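Local coordinates for protein 6-phosphofructokinase isozyme 2 (Escherichia coli, PDB 3UMO) that phosphorylates D-fructose 6-phosphate to fructose 1,6-bisphosphate with ATP, the first committing step of glycolysis, at residues Asn237-Val242 with Glu274-Gly279. Sequence-based numbering, arbitrary orientation.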
ATOM      1  N   ASN A 237     -42.733  14.645   3.082  1.00 31.38           N
ATOM      2  CA  ASN A 237     -41.804  14.570   4.203  1.00 34.18           C
ATOM      3  C   ASN A 237     -40.333  14.563   3.824  1.00 28.93           C
ATOM      4  O   ASN A 237     -39.955  14.208   2.702  1.00 30.00           O
ATOM      5  CB  ASN A 237     -42.102  13.336   5.059  1.00 40.71           C
ATOM      6  CG  ASN A 237     -43.428  13.433   5.783  1.00 50.96           C
ATOM      7  OD1 ASN A 237     -44.336  12.631   5.555  1.00 54.76           O
ATOM      8  ND2 ASN A 237     -43.546  14.413   6.671  1.00 53.25           N
ATOM      9  N   CYS A 238     -39.506  14.950   4.788  1.00 28.05           N
ATOM     10  CA  CYS A 238     -38.060  14.897   4.650  1.00 29.12           C
ATOM     11  C   CYS A 238     -37.494  14.553   6.009  1.00 29.96           C
ATOM     12  O   CYS A 238     -37.740  15.260   6.985  1.00 36.14           O
ATOM     13  CB  CYS A 238     -37.515  16.250   4.225  1.00 36.49           C
ATOM     14  SG  CYS A 238     -35.715  16.288   4.114  1.00 43.73           S
ATOM     15  N   ILE A 239     -36.745  13.465   6.085  1.00 25.83           N
ATOM     16  CA  ILE A 239     -36.189  13.068   7.364  1.00 30.15           C
ATOM     17  C   ILE A 239     -34.759  12.594   7.205  1.00 36.14           C
ATOM     18  O   ILE A 239     -34.398  12.004   6.180  1.00 27.02           O
ATOM     19  CB  ILE A 239     -37.003  11.940   8.006  1.00 28.33           C
ATOM     20  CG1 ILE A 239     -37.162  10.779   7.027  1.00 29.72           C
ATOM     21  CG2 ILE A 239     -38.372  12.440   8.475  1.00 39.44           C
ATOM     22  CD1 ILE A 239     -37.198   9.441   7.700  1.00 41.41           C
ATOM     23  N   GLN A 240     -33.942  12.865   8.218  1.00 28.83           N
ATOM     24  CA  GLN A 240     -32.622  12.272   8.265  1.00 20.13           C
ATOM     25  C   GLN A 240     -32.559  11.345   9.462  1.00 19.73           C
ATOM     26  O   GLN A 240     -33.045  11.670  10.553  1.00 21.96           O
ATOM     27  CB  GLN A 240     -31.494  13.316   8.333  1.00 35.54           C
ATOM     28  CG  GLN A 240     -30.103  12.649   8.331  1.00 48.39           C
ATOM     29  CD  GLN A 240     -28.940  13.600   8.078  1.00 51.34           C
ATOM     30  OE1 GLN A 240     -29.131  14.791   7.817  1.00 51.74           O
ATOM     31  NE2 GLN A 240     -27.714  13.064   8.151  1.00 32.50           N
ATOM     32  N   VAL A 241     -31.974  10.180   9.246  1.00 18.50           N
ATOM     33  CA  VAL A 241     -31.795   9.221  10.320  1.00 17.27           C
ATOM     34  C   VAL A 241     -30.316   8.886  10.408  1.00 17.74           C
ATOM     35  O   VAL A 241     -29.706   8.501   9.411  1.00 22.29           O
ATOM     36  CB  VAL A 241     -32.606   7.947  10.060  1.00 17.58           C
ATOM     37  CG1 VAL A 241     -32.274   6.879  11.114  1.00 22.27           C
ATOM     38  CG2 VAL A 241     -34.090   8.264  10.070  1.00 20.31           C
ATOM     39  N   VAL A 242     -29.745   9.048  11.600  1.00 16.64           N
ATOM     40  CA  VAL A 242     -28.324   8.785  11.824  1.00 19.78           C
ATOM     41  C   VAL A 242     -28.177   7.536  12.695  1.00 16.06           C
ATOM     42  O   VAL A 242     -28.896   7.384  13.682  1.00 22.26           O
ATOM     43  CB  VAL A 242     -27.671   9.994  12.517  1.00 23.46           C
ATOM     44  CG1 VAL A 242     -26.144   9.876  12.545  1.00 20.75           C
ATOM     45  CG2 VAL A 242     -28.093  11.270  11.800  1.00 25.69           C
ATOM     46  N   GLU A 274     -40.509   5.154   9.304  1.00 22.09           N
ATOM     47  CA  GLU A 274     -40.313   3.770   9.709  1.00 24.57           C
ATOM     48  C   GLU A 274     -39.436   3.052   8.690  1.00 24.53           C
ATOM     49  O   GLU A 274     -38.551   2.271   9.048  1.00 22.45           O
ATOM     50  CB  GLU A 274     -41.669   3.071   9.842  1.00 30.90           C
ATOM     51  CG  GLU A 274     -41.601   1.687  10.452  1.00 47.43           C
ATOM     52  CD  GLU A 274     -42.935   1.238  11.022  1.00 58.90           C
ATOM     53  OE1 GLU A 274     -43.718   2.109  11.465  1.00 62.62           O
ATOM     54  OE2 GLU A 274     -43.199   0.018  11.027  1.00 58.86           O
ATOM     55  N   MET A 275     -39.677   3.347   7.413  1.00 22.11           N
ATOM     56  CA  MET A 275     -38.894   2.762   6.332  1.00 21.21           C
ATOM     57  C   MET A 275     -37.412   3.144   6.415  1.00 22.34           C
ATOM     58  O   MET A 275     -36.541   2.280   6.327  1.00 22.26           O
ATOM     59  CB  MET A 275     -39.472   3.189   4.981  1.00 24.75           C
ATOM     60  CG  MET A 275     -38.808   2.527   3.797  1.00 25.52           C
ATOM     61  SD  MET A 275     -39.389   3.234   2.251  1.00 30.05           S
ATOM     62  CE  MET A 275     -38.658   4.860   2.335  1.00 41.77           C
ATOM     63  N   VAL A 276     -37.125   4.432   6.576  1.00 21.11           N
ATOM     64  CA  VAL A 276     -35.735   4.895   6.619  1.00 20.16           C
ATOM     65  C   VAL A 276     -35.039   4.423   7.894  1.00 21.44           C
ATOM     66  O   VAL A 276     -33.871   4.016   7.866  1.00 18.95           O
ATOM     67  CB  VAL A 276     -35.628   6.437   6.458  1.00 21.19           C
ATOM     68  CG1 VAL A 276     -34.191   6.908   6.628  1.00 20.41           C
ATOM     69  CG2 VAL A 276     -36.165   6.868   5.087  1.00 23.35           C
ATOM     70  N   ARG A 277     -35.761   4.452   9.008  1.00 19.19           N
ATOM     71  CA  ARG A 277     -35.198   3.965  10.261  1.00 21.86           C
ATOM     72  C   ARG A 277     -34.778   2.502  10.159  1.00 24.89           C
ATOM     73  O   ARG A 277     -33.686   2.142  10.576  1.00 23.68           O
ATOM     74  CB  ARG A 277     -36.189   4.118  11.410  1.00 24.45           C
ATOM     75  CG  ARG A 277     -36.353   5.527  11.909  1.00 22.36           C
ATOM     76  CD  ARG A 277     -37.138   5.516  13.222  1.00 23.65           C
ATOM     77  NE  ARG A 277     -37.674   6.824  13.597  1.00 43.94           N
ATOM     78  CZ  ARG A 277     -36.937   7.872  13.953  1.00 62.69           C
ATOM     79  NH1 ARG A 277     -35.611   7.790  13.977  1.00 68.78           N
ATOM     80  NH2 ARG A 277     -37.528   9.012  14.281  1.00 67.96           N
ATOM     81  N   PHE A 278     -35.654   1.664   9.613  1.00 19.77           N
ATOM     82  CA  PHE A 278     -35.362   0.244   9.487  1.00 23.52           C
ATOM     83  C   PHE A 278     -34.229   0.042   8.485  1.00 16.67           C
ATOM     84  O   PHE A 278     -33.369  -0.820   8.672  1.00 18.05           O
ATOM     85  CB  PHE A 278     -36.611  -0.523   9.052  1.00 24.50           C
ATOM     86  CG  PHE A 278     -36.528  -2.003   9.287  1.00 21.84           C
ATOM     87  CD1 PHE A 278     -36.270  -2.499  10.555  1.00 26.30           C
ATOM     88  CD2 PHE A 278     -36.735  -2.902   8.249  1.00 21.16           C
ATOM     89  CE1 PHE A 278     -36.199  -3.866  10.783  1.00 26.97           C
ATOM     90  CE2 PHE A 278     -36.663  -4.278   8.474  1.00 20.99           C
ATOM     91  CZ  PHE A 278     -36.395  -4.755   9.740  1.00 26.66           C
ATOM     92  N   GLY A 279     -34.218   0.860   7.433  1.00 18.39           N
ATOM     93  CA  GLY A 279     -33.139   0.827   6.455  1.00 18.20           C
ATOM     94  C   GLY A 279     -31.786   1.136   7.082  1.00 20.06           C
ATOM     95  O   GLY A 279     -30.802   0.427   6.850  1.00 18.37           O
TER
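I239 and V276 meet tip to tip. The CD1 methyl of I239 sits 3.6 Å from V276 CB and 3.8 Å from V276 CG2. I239 CG1 lies between its own backbone N and carbonyl carbon (chi1 53°), on the helix side, and chi2 of 147° carries CD1 on to V276. V241 instead slides past V276 in the opposite direction. Its CG2 is 3.7 Å from V276 CG1. I239 CD1 thus meets the CB and CG2 side of V276, while V276 CG1 faces V241. Strand 238-241 is, within this chain, an outer strand of a small three-stranded antiparallel sheet in the ribokinase-family fold, paired through its backbone with 230-233. Helix 272-286 packs on one face of it. The axis of segment 274-279 comes within 8.6 Å of the strand axis, 20° from parallel. No hydrogen bond joins the two segments. R277 crosses V241 at about a right angle, and its CG comes to 4.0 Å from V241 CG2. The arginine chain runs extended from CG to NE, and its NH2 makes a salt bridge with E273. V241 also touches V280, an ATP-binding residue of the same helix, and its side chain lies about 7 Å from a bound ATP.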